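Local coordinates for protein haloacid dehalogenase-like hydrolase (Bacteroides thetaiotaomicron, PDB 2RBK) that probably acts as a magnesium-dependent phosphatase of the haloacid dehalogenase superfamily, with an active site that binds magnesium and a vanadate-type phosphate mimic, at residues 55-59 / 60-64; 135-138 / 139-143; 199-203 / 204-208; 229-232 / 233-237. All blocks are in the same frame, centred on the assembly; numbering follows the deposited sequence. Where two conformers were deposited one is given.

Contact 1: 55-59 / 60-64; sequences ELQDR and NLIDG
Leu56 and Leu61 meet at the C-terminal end of helix 54-58, their side chains crossing at about a right angle with Leu56 CD2 4.0 Å from Leu61 CD1. This is the tight side. Ile62 reaches back with its CD1 to Leu56 CB at 3.9 Å and also touches Gln57 CG. Its CG1 branch lies beside the backbone N (chi1 -63°), and the extended chi2 of 162° carries CD1 to the helix. Leu29 of helix 23-34 covers Leu56, and Ile41 of strand 38-42 covers Ile62. The solvent side is built differently. Asn60 lays its amide over the helix end and is held there by two waters. One donates to both Asn60 OD1 and Gln57 O; the other accepts from Asn60 ND2 at 2.7 Å and donates to Asp58 O. The extended Arg59 chain runs off to a salt bridge with Glu30, and Gln57 NE2 bonds to Tyr65 OH. Two backbone bonds close the turn. Leu61 N reaches Leu56 O at 3.2 Å and is nearly straight, at 167°. Asn60 N reaches Gln57 O at 3.0 Å, from above the carbonyl plane. With positive phi at Asn60, this is a Schellman motif, here turning the chain from helix 54-58 toward strand 64-67.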
ATOM      1  N   GLU A  55     -16.390   0.862  -5.942  1.00 14.77           N
ATOM      2  CA  GLU A  55     -17.358  -0.219  -5.797  1.00 15.82           C
ATOM      3  C   GLU A  55     -17.515  -0.713  -4.359  1.00 15.16           C
ATOM      4  O   GLU A  55     -18.624  -0.999  -3.846  1.00 20.91           O
ATOM      5  CB  GLU A  55     -17.008  -1.378  -6.725  1.00 18.41           C
ATOM      6  CG  GLU A  55     -17.070  -0.950  -8.177  1.00 23.91           C
ATOM      7  CD  GLU A  55     -16.193  -1.786  -9.054  1.00 23.25           C
ATOM      8  OE1 GLU A  55     -15.020  -1.982  -8.689  1.00 25.84           O
ATOM      9  OE2 GLU A  55     -16.612  -2.219 -10.105  1.00 24.87           O
ATOM     10  N   LEU A  56     -16.411  -0.798  -3.673  1.00 13.22           N
ATOM     11  CA  LEU A  56     -16.422  -1.245  -2.293  1.00 11.96           C
ATOM     12  C   LEU A  56     -16.919  -0.129  -1.352  1.00 11.74           C
ATOM     13  O   LEU A  56     -17.650  -0.395  -0.405  1.00 12.84           O
ATOM     14  CB  LEU A  56     -15.046  -1.740  -1.834  1.00 12.35           C
ATOM     15  CG  LEU A  56     -14.461  -2.888  -2.636  1.00 14.25           C
ATOM     16  CD1 LEU A  56     -13.085  -3.242  -2.139  1.00 15.18           C
ATOM     17  CD2 LEU A  56     -15.414  -4.089  -2.589  1.00 19.51           C
ATOM     18  N   GLN A  57     -16.439   1.100  -1.643  1.00 12.21           N
ATOM     19  CA  GLN A  57     -16.776   2.255  -0.845  1.00 13.08           C
ATOM     20  C   GLN A  57     -18.279   2.599  -0.923  1.00 13.79           C
ATOM     21  O   GLN A  57     -18.901   2.854   0.111  1.00 14.50           O
ATOM     22  CB  GLN A  57     -15.962   3.478  -1.247  1.00 13.36           C
ATOM     23  CG  GLN A  57     -14.471   3.254  -0.907  1.00 12.87           C
ATOM     24  CD  GLN A  57     -13.604   4.304  -1.565  1.00 13.18           C
ATOM     25  OE1 GLN A  57     -13.869   4.685  -2.677  1.00 14.25           O
ATOM     26  NE2 GLN A  57     -12.520   4.646  -0.868  1.00 14.52           N
ATOM     27  N   ASP A  58     -18.817   2.531  -2.128  1.00 13.34           N
ATOM     28  CA  ASP A  58     -20.251   2.859  -2.288  1.00 13.89           C
ATOM     29  C   ASP A  58     -21.105   1.782  -1.653  1.00 12.74           C
ATOM     30  O   ASP A  58     -22.270   2.052  -1.330  1.00 15.91           O
ATOM     31  CB  ASP A  58     -20.561   2.983  -3.764  1.00 17.60           C
ATOM     32  CG  ASP A  58     -19.935   4.168  -4.462  1.00 21.36           C
ATOM     33  OD1 ASP A  58     -19.408   5.061  -3.789  1.00 28.12           O
ATOM     34  OD2 ASP A  58     -19.951   4.233  -5.684  1.00 27.38           O
ATOM     35  N   ARG A  59     -20.590   0.574  -1.485  1.00 12.36           N
ATOM     36  CA  ARG A  59     -21.271  -0.535  -0.808  0.69 11.06           C
ATOM     37  C   ARG A  59     -21.024  -0.492   0.690  1.00 11.29           C
ATOM     38  O   ARG A  59     -21.533  -1.348   1.419  1.00 12.07           O
ATOM     39  CB  ARG A  59     -20.844  -1.883  -1.418  0.69 12.19           C
ATOM     40  CG  ARG A  59     -21.552  -2.175  -2.710  0.69 12.83           C
ATOM     41  CD  ARG A  59     -20.989  -3.382  -3.462  0.69 13.69           C
ATOM     42  NE  ARG A  59     -21.761  -3.628  -4.679  0.69 14.37           N
ATOM     43  CZ  ARG A  59     -22.855  -4.330  -4.759  0.69 13.76           C
ATOM     44  NH1 ARG A  59     -23.389  -4.936  -3.697  0.69 16.92           N
ATOM     45  NH2 ARG A  59     -23.453  -4.442  -5.926  0.69 18.19           N
ATOM     46  N   ASN A  60     -20.241   0.456   1.190  1.00 11.59           N
ATOM     47  CA  ASN A  60     -19.982   0.612   2.616  1.00 11.98           C
ATOM     48  C   ASN A  60     -19.391  -0.637   3.250  1.00 11.64           C
ATOM     49  O   ASN A  60     -19.724  -1.015   4.351  1.00 13.33           O
ATOM     50  CB  ASN A  60     -21.215   1.102   3.340  1.00 13.47           C
ATOM     51  CG  ASN A  60     -21.501   2.546   2.986  1.00 14.43           C
ATOM     52  OD1 ASN A  60     -20.660   3.393   3.319  1.00 20.01           O
ATOM     53  ND2 ASN A  60     -22.630   2.750   2.270  1.00 21.00           N
ATOM     54  N   LEU A  61     -18.451  -1.255   2.522  1.00 10.75           N
ATOM     55  CA  LEU A  61     -17.826  -2.508   2.956  1.00 11.14           C
ATOM     56  C   LEU A  61     -16.476  -2.355   3.666  1.00 10.66           C
ATOM     57  O   LEU A  61     -16.004  -3.334   4.228  1.00 11.88           O
ATOM     58  CB  LEU A  61     -17.579  -3.430   1.729  1.00 12.21           C
ATOM     59  CG  LEU A  61     -18.881  -3.868   1.056  1.00 11.53           C
ATOM     60  CD1 LEU A  61     -18.557  -4.649  -0.209  1.00 15.71           C
ATOM     61  CD2 LEU A  61     -19.805  -4.667   1.978  1.00 17.43           C
ATOM     62  N   ILE A  62     -15.863  -1.184   3.659  1.00 10.34           N
ATOM     63  CA  ILE A  62     -14.542  -0.986   4.254  1.00  9.55           C
ATOM     64  C   ILE A  62     -14.685  -0.352   5.624  1.00  9.58           C
ATOM     65  O   ILE A  62     -15.359   0.657   5.778  1.00 10.78           O
ATOM     66  CB  ILE A  62     -13.647  -0.151   3.329  1.00 10.24           C
ATOM     67  CG1 ILE A  62     -13.390  -0.882   2.001  1.00 11.66           C
ATOM     68  CG2 ILE A  62     -12.349   0.235   4.019  1.00 10.25           C
ATOM     69  CD1 ILE A  62     -12.912   0.016   0.903  1.00 14.53           C
ATOM     70  N   ASP A  63     -14.029  -0.970   6.616  1.00  8.12           N
ATOM     71  CA  ASP A  63     -14.077  -0.531   8.024  1.00  8.72           C
ATOM     72  C   ASP A  63     -12.918   0.362   8.418  1.00  8.96           C
ATOM     73  O   ASP A  63     -12.976   0.968   9.509  1.00 10.57           O
ATOM     74  CB  ASP A  63     -14.165  -1.755   8.928  1.00  9.46           C
ATOM     75  CG  ASP A  63     -15.416  -2.551   8.631  1.00  9.39           C
ATOM     76  OD1 ASP A  63     -16.546  -1.977   8.717  1.00 12.21           O
ATOM     77  OD2 ASP A  63     -15.310  -3.739   8.248  1.00 10.20           O
ATOM     78  N   GLY A  64     -11.861   0.455   7.641  1.00  8.55           N
ATOM     79  CA  GLY A  64     -10.723   1.314   7.974  1.00  8.61           C
ATOM     80  C   GLY A  64      -9.647   1.160   6.940  1.00  7.96           C
ATOM     81  O   GLY A  64      -9.675   0.262   6.099  1.00  8.20           O
TER
HETATM   82  O   HOH W   1     -18.838   5.261   2.029  1.00 58.70           O
HETATM   83  O   HOH W   2     -24.146   1.245   0.583  1.00 17.02           O

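Contact 2: 135-138 / 139-143; sequences PTVS and FEEAS
Ser138 OG accepts a hydrogen bond from Glu141 N at 2.9 Å, with an N-H...O angle of 165°. Ser138 is the N-cap of helix 139-143, and OG takes the place of a carbonyl for an amide of the first turn. Its chi1 of 71° sets OG between the backbone N and the carbonyl carbon, which turns it to that amide. The Glu141 side chain lies alongside, with CB and CG both 3.5 Å from Ser138 OG. Ser138 O takes Ala142 N at 2.9 Å, almost straight at 175°. Without the hydroxyl, as with an alanine here, Glu141 N would probably lose its capping acceptor and the first turn would be less firmly held. Further out, Val137 CG2 faces Ala142 CB at 4.2 Å, and Val137 CB lies near Glu141 OE1. The loop before the cap is fixed by backbone bonds of Pro135 and Val137 to Val114 of strand 112-115. Phe139 points the other way, into a buried site between helix 87-100 and strand 104-107. Glu141 N lies too early in the helix to have a helical carbonyl one turn back, so the serine oxygen supplies its acceptor and fixes where the helix starts.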
ATOM      1  N   PRO A 135       0.025  17.544  -8.852  1.00 14.03           N
ATOM      2  CA  PRO A 135       0.613  18.857  -9.127  1.00 14.13           C
ATOM      3  C   PRO A 135       2.114  18.852  -8.963  1.00 13.10           C
ATOM      4  O   PRO A 135       2.675  18.174  -8.101  1.00 12.99           O
ATOM      5  CB  PRO A 135       0.021  19.749  -8.036  1.00 18.13           C
ATOM      6  CG  PRO A 135      -1.147  19.033  -7.519  1.00 21.45           C
ATOM      7  CD  PRO A 135      -0.911  17.577  -7.694  1.00 17.24           C
ATOM      8  N   THR A 136       2.784  19.611  -9.819  1.00 13.82           N
ATOM      9  CA  THR A 136       4.207  19.753  -9.781  1.00 12.93           C
ATOM     10  C   THR A 136       4.677  20.844  -8.849  1.00 12.87           C
ATOM     11  O   THR A 136       4.117  21.921  -8.837  1.00 14.19           O
ATOM     12  CB  THR A 136       4.722  20.045 -11.222  1.00 14.34           C
ATOM     13  OG1 THR A 136       4.503  18.952 -12.064  1.00 15.58           O
ATOM     14  CG2 THR A 136       6.226  20.360 -11.250  1.00 14.64           C
ATOM     15  N   VAL A 137       5.719  20.567  -8.084  1.00 13.07           N
ATOM     16  CA  VAL A 137       6.397  21.553  -7.257  1.00 12.54           C
ATOM     17  C   VAL A 137       7.900  21.334  -7.442  1.00 12.12           C
ATOM     18  O   VAL A 137       8.342  20.227  -7.837  1.00 13.14           O
ATOM     19  CB  VAL A 137       6.010  21.485  -5.778  1.00 13.88           C
ATOM     20  CG1 VAL A 137       4.487  21.595  -5.660  1.00 15.54           C
ATOM     21  CG2 VAL A 137       6.556  20.323  -5.037  1.00 15.91           C
ATOM     22  N   SER A 138       8.684  22.359  -7.091  1.00 12.59           N
ATOM     23  CA  SER A 138      10.122  22.215  -7.145  1.00 12.36           C
ATOM     24  C   SER A 138      10.628  21.283  -6.079  1.00 11.66           C
ATOM     25  O   SER A 138      10.061  21.144  -4.995  1.00 11.66           O
ATOM     26  CB  SER A 138      10.824  23.562  -7.042  1.00 12.55           C
ATOM     27  OG  SER A 138      10.669  24.046  -5.697  1.00 13.01           O
ATOM     28  N   PHE A 139      11.809  20.685  -6.333  1.00 11.66           N
ATOM     29  CA  PHE A 139      12.491  19.911  -5.315  1.00 11.89           C
ATOM     30  C   PHE A 139      12.789  20.763  -4.092  1.00 12.20           C
ATOM     31  O   PHE A 139      12.736  20.264  -2.971  1.00 15.03           O
ATOM     32  CB  PHE A 139      13.775  19.289  -5.833  1.00 12.75           C
ATOM     33  CG  PHE A 139      13.611  17.978  -6.569  1.00 12.34           C
ATOM     34  CD1 PHE A 139      13.822  17.860  -7.922  1.00 13.88           C
ATOM     35  CD2 PHE A 139      13.241  16.835  -5.855  1.00 13.28           C
ATOM     36  CE1 PHE A 139      13.704  16.638  -8.519  1.00 14.81           C
ATOM     37  CE2 PHE A 139      13.151  15.627  -6.469  1.00 14.13           C
ATOM     38  CZ  PHE A 139      13.368  15.533  -7.841  1.00 14.20           C
ATOM     39  N   GLU A 140      13.142  22.035  -4.298  1.00 13.36           N
ATOM     40  CA  GLU A 140      13.413  22.913  -3.188  1.00 14.24           C
ATOM     41  C   GLU A 140      12.209  23.024  -2.270  1.00 13.11           C
ATOM     42  O   GLU A 140      12.297  22.876  -1.035  1.00 14.80           O
ATOM     43  CB  GLU A 140      13.911  24.291  -3.662  1.00 18.67           C
ATOM     44  CG  GLU A 140      14.334  25.162  -2.507  1.00 27.17           C
ATOM     45  CD  GLU A 140      15.654  24.772  -1.894  1.00 38.03           C
ATOM     46  OE1 GLU A 140      15.681  24.012  -0.901  1.00 52.77           O
ATOM     47  OE2 GLU A 140      16.676  25.273  -2.458  1.00 58.76           O
ATOM     48  N   GLU A 141      11.071  23.291  -2.874  1.00 12.93           N
ATOM     49  CA  GLU A 141       9.881  23.414  -2.032  1.00 13.62           C
ATOM     50  C   GLU A 141       9.558  22.094  -1.357  1.00 14.57           C
ATOM     51  O   GLU A 141       9.205  22.044  -0.170  1.00 15.51           O
ATOM     52  CB  GLU A 141       8.679  23.807  -2.875  1.00 15.60           C
ATOM     53  CG  GLU A 141       8.573  25.218  -3.194  1.00 18.86           C
ATOM     54  CD  GLU A 141       7.259  25.707  -3.787  1.00 20.50           C
ATOM     55  OE1 GLU A 141       6.220  24.988  -3.759  1.00 30.30           O
ATOM     56  OE2 GLU A 141       7.278  26.797  -4.304  1.00 20.70           O
ATOM     57  N   ALA A 142       9.609  20.998  -2.089  1.00 15.18           N
ATOM     58  CA  ALA A 142       9.372  19.668  -1.486  1.00 17.45           C
ATOM     59  C   ALA A 142      10.281  19.355  -0.346  1.00 15.75           C
ATOM     60  O   ALA A 142       9.907  18.724   0.701  1.00 17.18           O
ATOM     61  CB  ALA A 142       9.535  18.626  -2.579  1.00 18.74           C
ATOM     62  N   SER A 143      11.536  19.758  -0.452  1.00 16.98           N
ATOM     63  CA  SER A 143      12.512  19.365   0.553  1.00 19.44           C
ATOM     64  C   SER A 143      12.199  20.004   1.902  1.00 16.73           C
ATOM     65  O   SER A 143      12.778  19.534   2.895  1.00 20.07           O
ATOM     66  CB  SER A 143      13.849  19.787  -0.085  1.00 20.98           C
ATOM     67  OG  SER A 143      14.142  21.136   0.240  1.00 23.46           O
TER

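Contact 3: 199-203 / 204-208; sequences FGIKL and EETMS
Ile201 CG2 lies 3.8 Å from Glu205 OE2, where the chain turns from helix 188-199 into strand 206-210 of the Rossmann-like HAD core. This is an alpha-to-beta connection. Ile201 packs inward on Ile196 and Ala4 and crosses Glu205 obliquely. Lys202 is gripped twice through its backbone. Lys202 N donates to Glu205 OE2 at 2.9 Å and 173°, meeting the carboxylate on its anti side and 31° out of its plane. Lys202 O accepts from Glu205 N at 2.9 Å. The glutamate can close this ring because its chain is extended beyond CG (chi2 168°), which carries the carboxylate back along the turn. A water 2.7 Å from Glu205 OE2 donates to that oxygen and also to the carbonyl O of Gly200, the residue that leaves the helix with positive phi. Lys202 CB rests against the same OE2, while its own chain folds at chi2 and chi3 and its amine runs off from the turn. Lys202 N and the bridging water are likely to lose their shared acceptor if a leucine takes the place of Glu205. Leu203 turns its side chain onto Ile192 and Ile196 of helix 188-199 and onto His221, and its CD1 lies beside Thr206 OG1. Its carbonyl receives two donors from Thr206. Thr206 N comes from above the carbonyl plane, 3.2 Å from Leu203 O. The threonine hydroxyl is also hydrogen-bonded to Ala223 N. It meets the leucine carbonyl in the plane, on a lone pair, with Thr206 OG1 2.7 Å from Leu203 O.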
ATOM      1  N   PHE A 199      -9.628  -1.812  17.466  1.00 11.57           N
ATOM      2  CA  PHE A 199     -10.786  -2.670  17.501  1.00 12.16           C
ATOM      3  C   PHE A 199     -10.723  -3.747  18.594  1.00 12.48           C
ATOM      4  O   PHE A 199     -11.689  -4.459  18.774  1.00 14.32           O
ATOM      5  CB  PHE A 199     -11.038  -3.369  16.161  1.00 12.00           C
ATOM      6  CG  PHE A 199     -11.628  -2.441  15.118  1.00 11.56           C
ATOM      7  CD1 PHE A 199     -10.847  -1.647  14.285  1.00 11.38           C
ATOM      8  CD2 PHE A 199     -12.997  -2.371  14.986  1.00 14.13           C
ATOM      9  CE1 PHE A 199     -11.448  -0.809  13.367  1.00 11.73           C
ATOM     10  CE2 PHE A 199     -13.592  -1.495  14.060  1.00 16.43           C
ATOM     11  CZ  PHE A 199     -12.777  -0.749  13.256  1.00 12.81           C
ATOM     12  N   GLY A 200      -9.674  -3.885  19.339  1.00 11.66           N
ATOM     13  CA  GLY A 200      -9.577  -4.955  20.343  1.00 12.28           C
ATOM     14  C   GLY A 200      -9.409  -6.345  19.724  1.00 10.60           C
ATOM     15  O   GLY A 200      -9.734  -7.349  20.408  1.00 12.17           O
ATOM     16  N   ILE A 201      -8.945  -6.413  18.507  1.00 10.32           N
ATOM     17  CA  ILE A 201      -8.710  -7.675  17.803  1.00  9.87           C
ATOM     18  C   ILE A 201      -7.309  -8.156  18.099  1.00  9.42           C
ATOM     19  O   ILE A 201      -6.402  -7.341  18.173  1.00 10.72           O
ATOM     20  CB  ILE A 201      -9.020  -7.487  16.311  1.00 10.03           C
ATOM     21  CG1 ILE A 201     -10.509  -7.224  16.119  1.00 10.87           C
ATOM     22  CG2 ILE A 201      -8.540  -8.646  15.464  1.00 10.13           C
ATOM     23  CD1 ILE A 201     -10.947  -6.852  14.712  1.00 11.95           C
ATOM     24  N   LYS A 202      -7.134  -9.472  18.272  1.00  9.92           N
ATOM     25  CA  LYS A 202      -5.831 -10.009  18.501  1.00 10.02           C
ATOM     26  C   LYS A 202      -5.121 -10.335  17.193  1.00  9.43           C
ATOM     27  O   LYS A 202      -5.769 -10.638  16.186  1.00  9.66           O
ATOM     28  CB  LYS A 202      -5.893 -11.295  19.341  1.00 11.09           C
ATOM     29  CG  LYS A 202      -6.549 -11.159  20.689  1.00 13.72           C
ATOM     30  CD  LYS A 202      -5.881 -10.182  21.576  1.00 17.61           C
ATOM     31  CE  LYS A 202      -4.513 -10.322  22.086  1.00 21.64           C
ATOM     32  NZ  LYS A 202      -4.406  -9.392  23.300  1.00 27.94           N
ATOM     33  N   LEU A 203      -3.781 -10.278  17.236  1.00  9.55           N
ATOM     34  CA  LEU A 203      -3.013 -10.601  16.016  1.00  9.78           C
ATOM     35  C   LEU A 203      -3.363 -11.996  15.506  1.00  9.70           C
ATOM     36  O   LEU A 203      -3.382 -12.251  14.277  1.00  9.56           O
ATOM     37  CB  LEU A 203      -1.525 -10.506  16.323  1.00 11.04           C
ATOM     38  CG  LEU A 203      -0.615 -10.631  15.092  1.00 11.30           C
ATOM     39  CD1 LEU A 203      -0.861  -9.522  14.104  1.00 11.60           C
ATOM     40  CD2 LEU A 203       0.851 -10.656  15.556  1.00 13.85           C
ATOM     41  N   GLU A 204      -3.663 -12.912  16.415  1.00  9.96           N
ATOM     42  CA  GLU A 204      -3.959 -14.288  16.038  0.64  9.86           C
ATOM     43  C   GLU A 204      -5.286 -14.406  15.314  1.00  9.79           C
ATOM     44  O   GLU A 204      -5.621 -15.506  14.812  1.00 11.40           O
ATOM     45  CB  GLU A 204      -3.895 -15.148  17.324  0.64  9.98           C
ATOM     46  CG  GLU A 204      -2.584 -15.258  18.064  0.64 12.16           C
ATOM     47  CD  GLU A 204      -1.869 -13.986  18.506  0.64 14.93           C
ATOM     48  OE1 GLU A 204      -2.657 -13.202  19.134  0.64 14.08           O
ATOM     49  OE2 GLU A 204      -0.638 -13.839  18.048  0.64 14.14           O
ATOM     50  N   GLU A 205      -6.057 -13.331  15.179  1.00  9.23           N
ATOM     51  CA  GLU A 205      -7.357 -13.265  14.518  1.00  9.30           C
ATOM     52  C   GLU A 205      -7.301 -12.489  13.214  1.00  8.59           C
ATOM     53  O   GLU A 205      -8.326 -12.009  12.717  1.00  9.68           O
ATOM     54  CB  GLU A 205      -8.369 -12.648  15.485  1.00 10.51           C
ATOM     55  CG  GLU A 205      -8.579 -13.398  16.780  1.00 12.91           C
ATOM     56  CD  GLU A 205      -9.357 -12.629  17.857  1.00 14.41           C
ATOM     57  OE1 GLU A 205     -10.111 -13.309  18.600  1.00 18.62           O
ATOM     58  OE2 GLU A 205      -9.265 -11.355  18.042  1.00 13.99           O
ATOM     59  N   THR A 206      -6.104 -12.310  12.628  1.00  8.63           N
ATOM     60  CA  THR A 206      -5.923 -11.507  11.427  1.00  8.27           C
ATOM     61  C   THR A 206      -5.597 -12.356  10.203  1.00  8.15           C
ATOM     62  O   THR A 206      -4.957 -13.413  10.309  1.00  9.07           O
ATOM     63  CB  THR A 206      -4.804 -10.476  11.621  1.00  8.51           C
ATOM     64  OG1 THR A 206      -3.549 -11.106  11.874  1.00  8.86           O
ATOM     65  CG2 THR A 206      -5.148  -9.524  12.763  1.00  8.79           C
ATOM     66  N   MET A 207      -5.957 -11.844   9.038  1.00  7.79           N
ATOM     67  CA  MET A 207      -5.613 -12.436   7.758  1.00  7.91           C
ATOM     68  C   MET A 207      -5.255 -11.303   6.807  1.00  7.52           C
ATOM     69  O   MET A 207      -5.996 -10.312   6.721  1.00  8.95           O
ATOM     70  CB  MET A 207      -6.792 -13.232   7.207  1.00  8.33           C
ATOM     71  CG  MET A 207      -6.511 -13.971   5.889  1.00  9.51           C
ATOM     72  SD  MET A 207      -7.898 -14.972   5.330  1.00 11.26           S
ATOM     73  CE  MET A 207      -7.798 -16.324   6.504  1.00 12.32           C
ATOM     74  N   SER A 208      -4.170 -11.457   6.067  1.00  7.88           N
ATOM     75  CA  SER A 208      -3.736 -10.440   5.105  1.00  7.61           C
ATOM     76  C   SER A 208      -3.639 -11.062   3.709  1.00  7.95           C
ATOM     77  O   SER A 208      -3.462 -12.280   3.553  1.00  8.48           O
ATOM     78  CB  SER A 208      -2.406  -9.837   5.530  1.00  8.43           C
ATOM     79  OG  SER A 208      -1.408 -10.830   5.541  1.00  9.10           O
TER
HETATM   80  O   HOH W   3     -10.379 -10.132  20.227  1.00 18.00           O

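Contact 4: 229-232 / 233-237; sequences GQAK and EDVKA
Lys236 stretches its side chain back over the loop that leads into its helix, its CG, CD and CE passing along the carbonyl of Ala231. Lys236 CE lies 3.2 Å from Ala231 O. At the end of the chain, Lys236 NZ donates to Gly229 O at 2.8 Å, tilted 33° from the carbonyl plane. The reach depends on a fully extended chain beyond CG (chi2 -177°). A water also donates to Ala231 O and accepts weakly from NZ, so the ammonium group spans two loop carbonyls, one directly and one through water. On the buried side, Ala231 CB presses on Val235 CG1 at 3.8 Å. Leu219 of helix 216-221 also touches Val235. Lys232 O takes Lys236 N at 3.1 Å in a nearly straight bond of 169°. The bond from Val235 N to the same oxygen is weak. Asp234 OD1 sits against Lys232 CB. Gln230 points the other way and is bonded to Gly11 O and Ile246 N, near the magnesium ligand Asp211. The arrangement is a helix N-terminus with Lys232 at the N-cap, in the loop that joins strand 224-227 to helix 233-238 of the HAD core.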
ATOM      1  N   GLY A 229      -1.866 -15.414  -6.830  1.00 10.66           N
ATOM      2  CA  GLY A 229      -1.231 -16.431  -7.637  1.00 11.28           C
ATOM      3  C   GLY A 229      -0.115 -15.921  -8.528  1.00 11.46           C
ATOM      4  O   GLY A 229       0.780 -16.685  -8.885  1.00 12.72           O
ATOM      5  N   GLN A 230      -0.201 -14.676  -8.980  1.00 11.71           N
ATOM      6  CA  GLN A 230       0.815 -14.084  -9.873  0.69 13.11           C
ATOM      7  C   GLN A 230       1.967 -13.400  -9.155  1.00 12.66           C
ATOM      8  O   GLN A 230       2.838 -12.823  -9.815  1.00 14.10           O
ATOM      9  CB  GLN A 230       0.092 -13.118 -10.817  0.69 14.37           C
ATOM     10  CG  GLN A 230      -0.484 -11.848 -10.274  0.69 13.94           C
ATOM     11  CD  GLN A 230      -1.648 -11.640  -9.358  0.69 15.13           C
ATOM     12  OE1 GLN A 230      -2.452 -12.579  -9.290  0.69  9.14           O
ATOM     13  NE2 GLN A 230      -1.673 -10.295  -8.850  0.69 15.49           N
ATOM     14  N   ALA A 231       1.955 -13.414  -7.838  1.00 10.99           N
ATOM     15  CA  ALA A 231       3.029 -12.774  -7.107  1.00 11.33           C
ATOM     16  C   ALA A 231       4.372 -13.453  -7.380  1.00 11.05           C
ATOM     17  O   ALA A 231       4.444 -14.634  -7.718  1.00 12.46           O
ATOM     18  CB  ALA A 231       2.697 -12.874  -5.635  1.00 10.89           C
ATOM     19  N   LYS A 232       5.450 -12.712  -7.201  1.00 11.27           N
ATOM     20  CA  LYS A 232       6.814 -13.260  -7.278  1.00 11.02           C
ATOM     21  C   LYS A 232       7.013 -14.277  -6.153  1.00 10.72           C
ATOM     22  O   LYS A 232       6.342 -14.309  -5.135  1.00 11.32           O
ATOM     23  CB  LYS A 232       7.850 -12.159  -7.240  1.00 12.00           C
ATOM     24  CG  LYS A 232       7.783 -11.175  -8.383  1.00 13.81           C
ATOM     25  CD  LYS A 232       7.986 -11.738  -9.743  1.00 17.52           C
ATOM     26  CE  LYS A 232       8.100 -10.596 -10.810  1.00 22.87           C
ATOM     27  NZ  LYS A 232       8.171 -11.217 -12.132  1.00 28.26           N
ATOM     28  N   GLU A 233       8.041 -15.099  -6.364  1.00 11.10           N
ATOM     29  CA  GLU A 233       8.292 -16.209  -5.455  1.00 11.77           C
ATOM     30  C   GLU A 233       8.589 -15.745  -4.037  1.00 11.17           C
ATOM     31  O   GLU A 233       8.138 -16.454  -3.096  1.00 12.69           O
ATOM     32  CB  GLU A 233       9.438 -17.065  -6.035  1.00 13.00           C
ATOM     33  CG  GLU A 233       9.529 -18.410  -5.400  1.00 18.56           C
ATOM     34  CD  GLU A 233      10.529 -19.302  -6.094  1.00 19.39           C
ATOM     35  OE1 GLU A 233      10.312 -20.551  -6.002  1.00 28.37           O
ATOM     36  OE2 GLU A 233      11.504 -18.880  -6.735  1.00 16.59           O
ATOM     37  N   ASP A 234       9.257 -14.639  -3.818  1.00 11.74           N
ATOM     38  CA  ASP A 234       9.562 -14.215  -2.443  1.00 12.15           C
ATOM     39  C   ASP A 234       8.283 -13.800  -1.716  1.00 11.48           C
ATOM     40  O   ASP A 234       8.175 -13.965  -0.507  1.00 12.76           O
ATOM     41  CB  ASP A 234      10.618 -13.145  -2.370  1.00 14.07           C
ATOM     42  CG  ASP A 234      10.287 -11.824  -2.998  1.00 13.63           C
ATOM     43  OD1 ASP A 234       9.540 -11.730  -3.978  1.00 17.45           O
ATOM     44  OD2 ASP A 234      10.814 -10.809  -2.467  1.00 17.26           O
ATOM     45  N   VAL A 235       7.329 -13.229  -2.418  1.00 10.57           N
ATOM     46  CA  VAL A 235       6.040 -12.843  -1.822  1.00 10.32           C
ATOM     47  C   VAL A 235       5.282 -14.123  -1.468  1.00 10.57           C
ATOM     48  O   VAL A 235       4.737 -14.267  -0.364  1.00 11.22           O
ATOM     49  CB  VAL A 235       5.258 -11.965  -2.775  1.00 10.71           C
ATOM     50  CG1 VAL A 235       3.863 -11.678  -2.191  1.00 12.21           C
ATOM     51  CG2 VAL A 235       5.995 -10.694  -3.080  1.00 12.53           C
ATOM     52  N   LYS A 236       5.241 -15.100  -2.391  1.00 10.35           N
ATOM     53  CA  LYS A 236       4.572 -16.375  -2.115  1.00 11.46           C
ATOM     54  C   LYS A 236       5.205 -17.065  -0.919  1.00 11.56           C
ATOM     55  O   LYS A 236       4.509 -17.652  -0.096  1.00 13.20           O
ATOM     56  CB  LYS A 236       4.635 -17.266  -3.332  1.00 11.48           C
ATOM     57  CG  LYS A 236       3.785 -16.747  -4.485  1.00 11.64           C
ATOM     58  CD  LYS A 236       3.775 -17.677  -5.680  1.00 13.71           C
ATOM     59  CE  LYS A 236       2.890 -17.271  -6.764  1.00 16.01           C
ATOM     60  NZ  LYS A 236       2.889 -18.234  -7.924  1.00 22.37           N
ATOM     61  N   ALA A 237       6.527 -17.008  -0.782  1.00 11.75           N
ATOM     62  CA  ALA A 237       7.204 -17.656   0.285  1.00 13.84           C
ATOM     63  C   ALA A 237       6.906 -17.031   1.634  1.00 13.47           C
ATOM     64  O   ALA A 237       6.966 -17.742   2.643  1.00 16.75           O
ATOM     65  CB  ALA A 237       8.713 -17.688   0.047  1.00 18.60           C
TER
HETATM   66  O   HOH W   4       5.561 -16.573  -9.073  1.00 31.17           O

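All four contacts are local and lie in series along the chain, so none nests in or crosses another. Contact 1 closes the turn from helix 54-58 to strand 64-67 in the mixed sheet of the core. Contact 2 starts helix 139-143 against the separate three-stranded sheet, and its centre is about 34 Å from that of contact 1. Contact 3 returns to the core, leading helix 188-199 into strand 206-210. It touches contact 1, where Phe199 CZ packs on Asp63 O at 4.1 Å. Contact 4 opens helix 233-238 after strand 224-227, with nearest atoms about 9 Å from contact 3. Contact 2 lies across the chain's centre from contacts 3 and 4.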